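PDB 1ZKI: thioesterase domain-containing protein from Pseudomonas aeruginosa, which is a hotdog-fold thioesterase that probably hydrolyses acyl-CoA thioesters. Local coordinates for residues P37-A40 with H41-N44; M58-T61 with M62-C66; L101-R105 with R106-V110. All coordinates share one frame; numbering follows the deposited sequence.

Interaction 1: residues P37-A40 with H41-N44; sequences PMAA and HLRN
A39 and A40 are tied to L42 and R43 by two backbone hydrogen bonds that close a short 3-10 turn. L42 N donates to A39 O at 3.0 Å. R43 N donates to A40 O at 3.2 Å, with an N-H...O angle of 164°. Both are bonds from residue i+3 to residue i, as in a 3-10 turn. The side chains close in round this frame. A39 CB sits over one face of the H41 ring, a CH-pi contact of 4.0 Å to the centroid. H41 reaches back to it because chi1, 47°, puts CG between the backbone N and the carbonyl carbon. L42 packs CG against A39 CB at 4.4 Å and CB against M38 SE. In the conformer given, R43 NH2 bonds to G47 O and A90 O, both beyond the turn. N44 OD1 accepts from V48 N and, weakly, from G46 N. Backbone bonds also join M38 to G92 and L42 to H50. The turn lies at the surface, in the loop between strand 31-37 and helix 51-70, held to the parts of the chain around 46-50 and 90-92.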
loop_
_atom_site.group_PDB
_atom_site.type_symbol
_atom_site.label_atom_id
_atom_site.label_comp_id
_atom_site.label_asym_id
_atom_site.label_seq_id
_atom_site.Cartn_x
_atom_site.Cartn_y
_atom_site.Cartn_z
ATOM N N PRO A 37 -20.988 -7.744 4.549
ATOM C CA PRO A 37 -22.069 -7.002 5.199
ATOM C C PRO A 37 -21.850 -6.925 6.706
ATOM O O PRO A 37 -21.367 -7.901 7.321
ATOM C CB PRO A 37 -23.317 -7.839 4.878
ATOM C CG PRO A 37 -22.810 -9.234 4.677
ATOM C CD PRO A 37 -21.397 -9.098 4.122
HETATM N N MSE A 38 -22.184 -5.775 7.305
HETATM C CA MSE A 38 -22.144 -5.646 8.769
HETATM C C MSE A 38 -23.081 -6.677 9.404
HETATM O O MSE A 38 -24.133 -7.029 8.844
HETATM C CB MSE A 38 -22.559 -4.232 9.227
HETATM C CG MSE A 38 -22.443 -4.002 10.752
HETATM SE SE MSE A 38 -20.588 -4.100 11.275
HETATM C CE MSE A 38 -20.711 -3.619 13.116
ATOM N N ALA A 39 -22.685 -7.171 10.573
ATOM C CA ALA A 39 -23.531 -8.038 11.366
ATOM C C ALA A 39 -23.166 -7.829 12.828
ATOM O O ALA A 39 -22.084 -7.335 13.125
ATOM C CB ALA A 39 -23.334 -9.495 10.975
ATOM N N ALA A 40 -24.062 -8.239 13.722
ATOM C CA ALA A 40 -23.880 -8.024 15.155
ATOM C C ALA A 40 -22.518 -8.564 15.616
ATOM O O ALA A 40 -21.815 -7.908 16.396
ATOM C CB ALA A 40 -25.022 -8.679 15.951
ATOM N N HIS A 41 -22.150 -9.754 15.136
ATOM C CA HIS A 41 -20.939 -10.419 15.611
ATOM C C HIS A 41 -19.638 -9.839 15.049
ATOM O O HIS A 41 -18.554 -10.347 15.360
ATOM C CB HIS A 41 -20.996 -11.937 15.375
ATOM C CG HIS A 41 -21.436 -12.321 13.995
ATOM N ND1 HIS A 41 -22.764 -12.440 13.648
ATOM C CD2 HIS A 41 -20.727 -12.616 12.878
ATOM C CE1 HIS A 41 -22.856 -12.783 12.373
ATOM N NE2 HIS A 41 -21.632 -12.912 11.884
ATOM N N LEU A 42 -19.735 -8.785 14.236
ATOM C CA LEU A 42 -18.553 -8.064 13.748
ATOM C C LEU A 42 -18.241 -6.814 14.575
ATOM O O LEU A 42 -17.226 -6.157 14.337
ATOM C CB LEU A 42 -18.703 -7.695 12.256
ATOM C CG LEU A 42 -18.955 -8.843 11.264
ATOM C CD1 LEU A 42 -18.940 -8.322 9.824
ATOM C CD2 LEU A 42 -17.942 -9.982 11.440
ATOM N N ARG A 43 -19.095 -6.492 15.554
ATOM C CA ARG A 43 -18.914 -5.239 16.288
ATOM C C ARG A 43 -17.764 -5.319 17.300
ATOM O O ARG A 43 -17.549 -6.345 17.970
ATOM C CB ARG A 43 -20.230 -4.739 16.917
ATOM C CG ARG A 43 -21.368 -4.600 15.894
ATOM C CD ARG A 43 -22.383 -3.494 16.217
ATOM N NE ARG A 43 -23.434 -3.383 15.192
ATOM C CZ ARG A 43 -23.547 -2.392 14.302
ATOM N NH1 ARG A 43 -24.546 -2.396 13.424
ATOM N NH2 ARG A 43 -22.675 -1.391 14.280
ATOM N N ASN A 44 -17.000 -4.232 17.371
ATOM C CA ASN A 44 -15.990 -4.101 18.417
ATOM C C ASN A 44 -16.641 -3.413 19.634
ATOM O O ASN A 44 -17.862 -3.256 19.676
ATOM C CB ASN A 44 -14.724 -3.375 17.916
ATOM C CG ASN A 44 -14.968 -1.916 17.555
ATOM O OD1 ASN A 44 -16.036 -1.353 17.801
ATOM N ND2 ASN A 44 -13.955 -1.299 16.937
#

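Interaction 2: residues M58-T61 with M62-C66; sequences MDVT and MGLAC
M58 has CG anti to the backbone N (chi1 -176°) and bends only at chi3, while M62, one helical turn on, has CG anti to the carbonyl carbon (chi1 -70°) and runs on extended. These different first torsions bring the two side chains side by side, pointing the same way. Both residues are selenomethionines. The methyl end of M62 comes alongside the middle of M58: M62 CE is 3.9 Å from M58 CG and 4.0 Å from M58 SE. M62 CG also passes 3.3 Å from M58 O.

The backbone is regular alpha helix. Four successive bonds run from residue i+4 to residue i, from M62, G63, L64 and A65 to M58, D59, V60 and T61. The first, M62 N to M58 O, is 2.9 Å long and nearly straight at 169°.

V60 and L64 form a second apolar pair, looser than the first, with V60 CG1 4.4 Å from L64 CD1. The polar side chains find partners outside this pair of segments. T61 OG1 is hydrogen-bonded to L57 O, one turn back, so this hydroxyl is satisfied within the helix. D59 OD1 is hydrogen-bonded to T78 OG1 on strand 76-85.

This is the middle of helix 51-70, the long central helix that the curved sheet of a hotdog fold wraps. M58 packs on A112 and V114 of strand 107-116 and on I83 of strand 76-85. M62 reaches C81 of strand 76-85 and A98 of strand 93-103. T61 rests on C96 and A98 of strand 93-103, while L64 leans on A32 and V34 of strand 31-37.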
loop_
_atom_site.group_PDB
_atom_site.type_symbol
_atom_site.label_atom_id
_atom_site.label_comp_id
_atom_site.label_asym_id
_atom_site.label_seq_id
_atom_site.Cartn_x
_atom_site.Cartn_y
_atom_site.Cartn_z
HETATM N N MSE A 58 -9.623 -8.252 3.992
HETATM C CA MSE A 58 -8.491 -7.924 3.141
HETATM C C MSE A 58 -7.630 -9.151 2.800
HETATM O O MSE A 58 -7.303 -9.376 1.643
HETATM C CB MSE A 58 -7.625 -6.831 3.780
HETATM C CG MSE A 58 -6.488 -6.410 2.870
HETATM SE SE MSE A 58 -5.619 -4.873 3.645
HETATM C CE MSE A 58 -7.108 -3.622 3.427
ATOM N N ASP A 59 -7.283 -9.943 3.810
ATOM C CA ASP A 59 -6.434 -11.125 3.589
ATOM C C ASP A 59 -7.094 -12.098 2.591
ATOM O O ASP A 59 -6.440 -12.626 1.668
ATOM C CB ASP A 59 -6.140 -11.815 4.924
ATOM C CG ASP A 59 -5.288 -13.059 4.752
ATOM O OD1 ASP A 59 -4.132 -12.950 4.286
ATOM O OD2 ASP A 59 -5.798 -14.151 5.025
ATOM N N VAL A 60 -8.395 -12.324 2.755
ATOM C CA VAL A 60 -9.116 -13.214 1.850
ATOM C C VAL A 60 -9.136 -12.684 0.415
ATOM O O VAL A 60 -8.897 -13.439 -0.527
ATOM C CB VAL A 60 -10.525 -13.530 2.374
ATOM C CG1 VAL A 60 -11.380 -14.210 1.303
ATOM C CG2 VAL A 60 -10.413 -14.427 3.658
ATOM N N THR A 61 -9.435 -11.397 0.258
ATOM C CA THR A 61 -9.461 -10.774 -1.070
ATOM C C THR A 61 -8.080 -10.842 -1.742
ATOM O O THR A 61 -7.972 -11.142 -2.925
ATOM C CB THR A 61 -9.936 -9.303 -1.001
ATOM O OG1 THR A 61 -11.130 -9.232 -0.210
ATOM C CG2 THR A 61 -10.256 -8.789 -2.414
HETATM N N MSE A 62 -7.029 -10.547 -0.976
HETATM C CA MSE A 62 -5.662 -10.660 -1.491
HETATM C C MSE A 62 -5.333 -12.091 -1.928
HETATM O O MSE A 62 -4.739 -12.280 -2.973
HETATM C CB MSE A 62 -4.657 -10.167 -0.453
HETATM C CG MSE A 62 -4.693 -8.673 -0.234
HETATM SE SE MSE A 62 -3.375 -8.333 1.234
HETATM C CE MSE A 62 -3.115 -6.431 0.920
ATOM N N GLY A 63 -5.740 -13.094 -1.144
ATOM C CA GLY A 63 -5.520 -14.495 -1.523
ATOM C C GLY A 63 -6.189 -14.852 -2.848
ATOM O O GLY A 63 -5.611 -15.561 -3.682
ATOM N N LEU A 64 -7.415 -14.360 -3.027
ATOM C CA LEU A 64 -8.183 -14.598 -4.245
ATOM C C LEU A 64 -7.562 -13.889 -5.450
ATOM O O LEU A 64 -7.533 -14.430 -6.553
ATOM C CB LEU A 64 -9.637 -14.173 -4.026
ATOM C CG LEU A 64 -10.485 -15.123 -3.160
ATOM C CD1 LEU A 64 -11.905 -14.537 -3.003
ATOM C CD2 LEU A 64 -10.535 -16.531 -3.763
ATOM N N ALA A 65 -7.052 -12.670 -5.237
ATOM C CA ALA A 65 -6.312 -11.968 -6.287
ATOM C C ALA A 65 -5.083 -12.776 -6.697
ATOM O O ALA A 65 -4.820 -12.932 -7.883
ATOM C CB ALA A 65 -5.907 -10.555 -5.829
ATOM N N CYS A 66 -4.359 -13.325 -5.719
ATOM C CA CYS A 66 -3.208 -14.184 -6.024
ATOM C C CYS A 66 -3.628 -15.399 -6.827
ATOM O O CYS A 66 -3.012 -15.716 -7.832
ATOM C CB CYS A 66 -2.500 -14.606 -4.755
ATOM S SG CYS A 66 -1.600 -13.231 -4.091
#

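Interaction 3: residues L101-R105 with R106-V110; sequences LHAGR and RSLVV
A103 and L108 face each other across a beta hairpin, with their side chains on the same face of the sheet. They form an antiparallel non-hydrogen-bonded pair, CA to CA 4.5 Å. L108 has CG anti to the carbonyl carbon (chi1 -54°), and its CD2 branch meets A103 CB at 3.9 Å. H102 and V109, the next pair, are hydrogen-bonded and project from the opposite face.

V109 N donates to H102 O at 2.9 Å. The return side is irregular. V109 O takes two donors, L101 N at 2.7 Å and H102 N at 3.3 Å. L101 and H102 thus share one partner, which is a classic beta bulge. It falls where the chain turns a corner at L101. The same H102 O is approached by L108 CA at 3.1 Å, a CA-H...O contact. Nearer the turn, G104 N donates to S107 O at 2.8 Å.

R105 and R106 make the bend. Their side chains cross at a slant, and their guanidinium planes are 72° apart. R105 CG lies 4.0 Å from R106 CG, so the two meet near their roots.

The hairpin joins strands 93-103 and 107-116. Backbone bonds join R106 to Q130, L108 to F128 and V110 to G126, so this arm of the hairpin lies against strand 119-130. The A103 and L108 face is turned to helix 51-70, where A103 touches S69. On the opposite face, H102 packs on I86 of the second subunit and V109 on N84 of that subunit.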
loop_
_atom_site.group_PDB
_atom_site.type_symbol
_atom_site.label_atom_id
_atom_site.label_comp_id
_atom_site.label_asym_id
_atom_site.label_seq_id
_atom_site.Cartn_x
_atom_site.Cartn_y
_atom_site.Cartn_z
ATOM N N LEU A 101 0.399 -6.621 -7.566
ATOM C CA LEU A 101 1.324 -5.606 -8.109
ATOM C C LEU A 101 2.543 -6.251 -8.751
ATOM O O LEU A 101 3.178 -5.666 -9.638
ATOM C CB LEU A 101 1.817 -4.688 -6.993
ATOM C CG LEU A 101 0.728 -3.858 -6.309
ATOM C CD1 LEU A 101 1.291 -2.980 -5.200
ATOM C CD2 LEU A 101 -0.022 -3.026 -7.318
ATOM N N HIS A 102 2.899 -7.434 -8.264
ATOM C CA HIS A 102 3.986 -8.206 -8.849
ATOM C C HIS A 102 3.787 -9.686 -8.583
ATOM O O HIS A 102 3.464 -10.092 -7.471
ATOM C CB HIS A 102 5.339 -7.755 -8.308
ATOM C CG HIS A 102 6.502 -8.358 -9.029
ATOM N ND1 HIS A 102 6.963 -7.876 -10.236
ATOM C CD2 HIS A 102 7.298 -9.407 -8.713
ATOM C CE1 HIS A 102 7.996 -8.601 -10.630
ATOM N NE2 HIS A 102 8.217 -9.538 -9.727
ATOM N N ALA A 103 3.968 -10.486 -9.623
ATOM C CA ALA A 103 3.895 -11.940 -9.490
ATOM C C ALA A 103 5.229 -12.524 -9.917
ATOM O O ALA A 103 5.501 -12.647 -11.110
ATOM C CB ALA A 103 2.754 -12.500 -10.316
ATOM N N GLY A 104 6.082 -12.830 -8.941
ATOM C CA GLY A 104 7.379 -13.439 -9.207
ATOM C C GLY A 104 7.278 -14.950 -9.103
ATOM O O GLY A 104 6.216 -15.475 -8.757
ATOM N N ARG A 105 8.374 -15.652 -9.388
ATOM C CA ARG A 105 8.376 -17.115 -9.284
ATOM C C ARG A 105 8.221 -17.585 -7.832
ATOM O O ARG A 105 7.656 -18.650 -7.581
ATOM C CB ARG A 105 9.607 -17.752 -9.978
ATOM C CG ARG A 105 10.972 -17.429 -9.354
ATOM C CD ARG A 105 12.144 -17.665 -10.330
ATOM N NE ARG A 105 12.465 -19.076 -10.573
ATOM C CZ ARG A 105 13.639 -19.514 -11.046
ATOM N NH1 ARG A 105 13.842 -20.817 -11.247
ATOM N NH2 ARG A 105 14.622 -18.656 -11.312
ATOM N N ARG A 106 8.676 -16.771 -6.883
ATOM C CA ARG A 106 8.669 -17.176 -5.477
ATOM C C ARG A 106 7.771 -16.336 -4.571
ATOM O O ARG A 106 7.320 -16.814 -3.523
ATOM C CB ARG A 106 10.093 -17.195 -4.934
ATOM C CG ARG A 106 10.928 -18.325 -5.497
ATOM C CD ARG A 106 12.339 -18.257 -4.980
ATOM N NE ARG A 106 12.373 -17.951 -3.548
ATOM C CZ ARG A 106 13.489 -17.730 -2.860
ATOM N NH1 ARG A 106 14.673 -17.789 -3.468
ATOM N NH2 ARG A 106 13.423 -17.456 -1.564
ATOM N N SER A 107 7.502 -15.099 -4.970
ATOM C CA SER A 107 6.639 -14.247 -4.165
ATOM C C SER A 107 5.739 -13.363 -5.002
ATOM O O SER A 107 6.030 -13.080 -6.170
ATOM C CB SER A 107 7.470 -13.399 -3.193
ATOM O OG SER A 107 8.328 -12.528 -3.904
ATOM N N LEU A 108 4.640 -12.944 -4.387
ATOM C CA LEU A 108 3.727 -11.996 -4.989
ATOM C C LEU A 108 3.532 -10.835 -4.025
ATOM O O LEU A 108 3.487 -11.028 -2.814
ATOM C CB LEU A 108 2.369 -12.629 -5.311
ATOM C CG LEU A 108 2.271 -13.904 -6.152
ATOM C CD1 LEU A 108 2.192 -15.129 -5.239
ATOM C CD2 LEU A 108 1.058 -13.840 -7.058
ATOM N N VAL A 109 3.436 -9.629 -4.572
ATOM C CA VAL A 109 3.086 -8.456 -3.789
ATOM C C VAL A 109 1.688 -8.015 -4.202
ATOM O O VAL A 109 1.372 -7.933 -5.411
ATOM C CB VAL A 109 4.075 -7.312 -4.013
ATOM C CG1 VAL A 109 3.744 -6.119 -3.105
ATOM C CG2 VAL A 109 5.508 -7.800 -3.770
ATOM N N VAL A 110 0.864 -7.713 -3.205
ATOM C CA VAL A 110 -0.547 -7.399 -3.443
ATOM C C VAL A 110 -0.946 -6.189 -2.615
ATOM O O VAL A 110 -0.444 -6.025 -1.491
ATOM C CB VAL A 110 -1.480 -8.594 -3.044
ATOM C CG1 VAL A 110 -2.924 -8.353 -3.509
ATOM C CG2 VAL A 110 -0.967 -9.902 -3.605
#

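Interactions 2 and 3 touch directly. C66 SG of the helix lies 3.4 Å from V110 CG2 of the hairpin and 4.0 Å from L108 CD2, and M62 CE is 3.6 Å from V110 O. Their centres are about 13 Å apart. Together they join the central helix to the sheet wrapped round it. Interaction 1 touches neither. Its nearest atoms are about 11 Å from interaction 2 and about 20 Å from interaction 3, and it lies across the chain's centre from interaction 3. It belongs to the loop leading into the helix that carries interaction 2. Of the three, interaction 3 alone reaches the second subunit.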